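Local coordinates for protein TrwG component of type IV secretion system (Bartonella birtlesii, PDB 4JF8) that is a VirB8-family component of a bacterial type IV secretion system, probably helping to assemble it at the inner membrane, represented here by its probable periplasmic domain, at residues Val79-Glu82 with Phe83-Ile86. Residues are numbered along the deposited sequence; the frame is centred on the assembly and turned at random.
Sequences VQQE and FYKI
Along the last turns of the short helix 77-85 in this VirB8 domain, Gln80 and Tyr84, one turn apart, run out alongside each other. The Tyr84 ring rests against its neighbour with one face: CB of Gln80 makes a CH-pi contact 4.2 Å from the ring centroid, and the Gln80 carbonyl O stands over that same face, off-centre and closest to Tyr84 CG (3.1 Å). That O also accepts the bond from Tyr84 N at 2.8 Å. Gln80 runs out extended beyond CG (chi2 177°), bringing its amide level with the phenol; a water bridges Tyr84 OH (2.6 Å) and Gln80 OE1, while Gln80 NE2 donates a hydrogen bond to Ala72 O. At the ring edge stands Gln81 NE2, 3.8 Å from Tyr84 CD2, its amide plane nearly perpendicular to the ring. Two separate waters each lie between Gln81 OE1 and Lys85 NZ, accepting from NZ; one also lies near Gln81 O. Phe83 N donates to Val79 O at 2.9 Å, whereas Lys85 N makes weak bonds, 3.4 Å each, to Gln81 O and Glu82 O. On the buried side Val79 and Phe83 pack on helix 42-57, and Phe83 also meets Tyr68 and Thr71 of helix 64-73, whose Ala72 touches Tyr84.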
ATOM      1  N   VAL A  79       0.027  13.465  16.023  1.00  9.98           N
ATOM      2  CA  VAL A  79      -0.466  13.657  14.659  1.00  9.71           C
ATOM      3  C   VAL A  79      -1.716  12.788  14.422  1.00  9.71           C
ATOM      4  O   VAL A  79      -2.656  13.198  13.744  1.00  9.82           O
ATOM      5  CB  VAL A  79       0.661  13.417  13.640  1.00  9.45           C
ATOM      6  CG1 VAL A  79       0.150  13.433  12.214  1.00  9.37           C
ATOM      7  CG2 VAL A  79       1.734  14.484  13.792  1.00  9.56           C
ATOM      8  N   GLN A  80      -1.732  11.592  15.000  1.00  9.62           N
ATOM      9  CA  GLN A  80      -2.942  10.763  15.000  1.00  9.67           C
ATOM     10  C   GLN A  80      -4.135  11.537  15.509  1.00 10.13           C
ATOM     11  O   GLN A  80      -5.204  11.516  14.886  1.00  9.93           O
ATOM     12  CB  GLN A  80      -2.754   9.531  15.888  1.00 10.02           C
ATOM     13  CG  GLN A  80      -1.879   8.448  15.305  1.00 10.19           C
ATOM     14  CD  GLN A  80      -1.676   7.300  16.258  1.00 11.16           C
ATOM     15  OE1 GLN A  80      -1.948   7.397  17.459  1.00 12.04           O
ATOM     16  NE2 GLN A  80      -1.165   6.205  15.736  1.00 11.43           N
ATOM     17  N   GLN A  81      -3.982  12.208  16.650  1.00 10.73           N
ATOM     18  CA  GLN A  81      -5.122  12.937  17.219  1.00 11.59           C
ATOM     19  C   GLN A  81      -5.626  14.024  16.275  1.00 11.26           C
ATOM     20  O   GLN A  81      -6.827  14.212  16.139  1.00 12.46           O
ATOM     21  CB  GLN A  81      -4.780  13.513  18.593  1.00 12.79           C
ATOM     22  CG  GLN A  81      -4.597  12.440  19.672  1.00 13.63           C
ATOM     23  CD  GLN A  81      -5.901  11.732  19.956  1.00 14.81           C
ATOM     24  OE1 GLN A  81      -6.918  12.384  20.273  1.00 17.83           O
ATOM     25  NE2 GLN A  81      -5.912  10.424  19.810  1.00 14.84           N
ATOM     26  N   GLU A  82      -4.704  14.710  15.595  1.00 10.93           N
ATOM     27  CA  GLU A  82      -5.076  15.734  14.608  1.00 10.98           C
ATOM     28  C   GLU A  82      -5.838  15.104  13.438  1.00 10.47           C
ATOM     29  O   GLU A  82      -6.888  15.607  13.035  1.00 10.90           O
ATOM     30  CB  GLU A  82      -3.833  16.458  14.131  1.00 11.29           C
ATOM     31  CG  GLU A  82      -3.195  17.312  15.206  1.00 12.15           C
ATOM     32  CD  GLU A  82      -1.848  17.865  14.823  1.00 13.02           C
ATOM     33  OE1 GLU A  82      -1.282  17.446  13.800  1.00 13.15           O
ATOM     34  OE2 GLU A  82      -1.330  18.725  15.582  1.00 14.62           O
ATOM     35  N   PHE A  83      -5.342  13.989  12.932  1.00  9.97           N
ATOM     36  CA  PHE A  83      -5.938  13.305  11.788  1.00  9.92           C
ATOM     37  C   PHE A  83      -7.320  12.742  12.143  1.00 10.32           C
ATOM     38  O   PHE A  83      -8.279  12.874  11.384  1.00 10.29           O
ATOM     39  CB  PHE A  83      -5.010  12.181  11.326  1.00 10.03           C
ATOM     40  CG  PHE A  83      -5.640  11.263  10.343  1.00  9.85           C
ATOM     41  CD1 PHE A  83      -5.975  11.699   9.069  1.00  9.92           C
ATOM     42  CD2 PHE A  83      -5.881   9.940  10.682  1.00 10.17           C
ATOM     43  CE1 PHE A  83      -6.569  10.837   8.175  1.00 10.14           C
ATOM     44  CE2 PHE A  83      -6.462   9.071   9.782  1.00 10.25           C
ATOM     45  CZ  PHE A  83      -6.816   9.516   8.536  1.00 10.04           C
ATOM     46  N   TYR A  84      -7.444  12.156  13.329  1.00 10.33           N
ATOM     47  CA  TYR A  84      -8.687  11.510  13.730  1.00 11.01           C
ATOM     48  C   TYR A  84      -9.821  12.506  13.757  1.00 11.41           C
ATOM     49  O   TYR A  84     -10.973  12.139  13.481  1.00 11.33           O
ATOM     50  CB  TYR A  84      -8.572  10.858  15.109  1.00 11.30           C
ATOM     51  CG  TYR A  84      -7.649   9.661  15.215  1.00 11.03           C
ATOM     52  CD1 TYR A  84      -7.326   8.876  14.108  1.00 11.29           C
ATOM     53  CD2 TYR A  84      -7.128   9.278  16.452  1.00 11.30           C
ATOM     54  CE1 TYR A  84      -6.519   7.766  14.238  1.00 11.79           C
ATOM     55  CE2 TYR A  84      -6.324   8.179  16.576  1.00 11.82           C
ATOM     56  CZ  TYR A  84      -6.005   7.427  15.465  1.00 11.90           C
ATOM     57  OH  TYR A  84      -5.167   6.327  15.612  1.00 14.07           O
ATOM     58  N   LYS A  85      -9.535  13.761  14.072  1.00 12.33           N
ATOM     59  CA  LYS A  85     -10.602  14.766  14.154  1.00 13.97           C
ATOM     60  C   LYS A  85     -11.300  14.977  12.814  1.00 13.08           C
ATOM     61  O   LYS A  85     -12.483  15.317  12.789  1.00 13.48           O
ATOM     62  CB  LYS A  85     -10.065  16.090  14.690  1.00 16.43           C
ATOM     63  CG  LYS A  85      -9.688  16.020  16.155  1.00 19.50           C
ATOM     64  CD  LYS A  85      -9.291  17.377  16.700  1.00 22.99           C
ATOM     65  CE  LYS A  85      -8.676  17.272  18.084  1.00 25.81           C
ATOM     66  NZ  LYS A  85      -9.247  16.211  18.969  1.00 28.81           N
ATOM     67  N   ILE A  86     -10.607  14.739  11.703  1.00 11.90           N
ATOM     68  CA  ILE A  86     -11.240  14.826  10.379  1.00 11.86           C
ATOM     69  C   ILE A  86     -12.433  13.867  10.282  1.00 11.49           C
ATOM     70  O   ILE A  86     -13.387  14.129   9.552  1.00 12.22           O
ATOM     71  CB  ILE A  86     -10.209  14.514   9.262  1.00 11.45           C
ATOM     72  CG1 ILE A  86      -9.093  15.572   9.259  1.00 11.90           C
ATOM     73  CG2 ILE A  86     -10.869  14.434   7.889  1.00 11.59           C
ATOM     74  CD1 ILE A  86      -7.934  15.256   8.352  1.00 12.67           C
TER
HETATM   75  O   HOH W   1      -4.491   5.351  17.938  1.00 24.67           O
HETATM   76  O   HOH W   2      -8.575  13.581  18.281  1.00 24.63           O
HETATM   77  O   HOH W   3      -6.799  15.334  20.993  1.00 46.35           O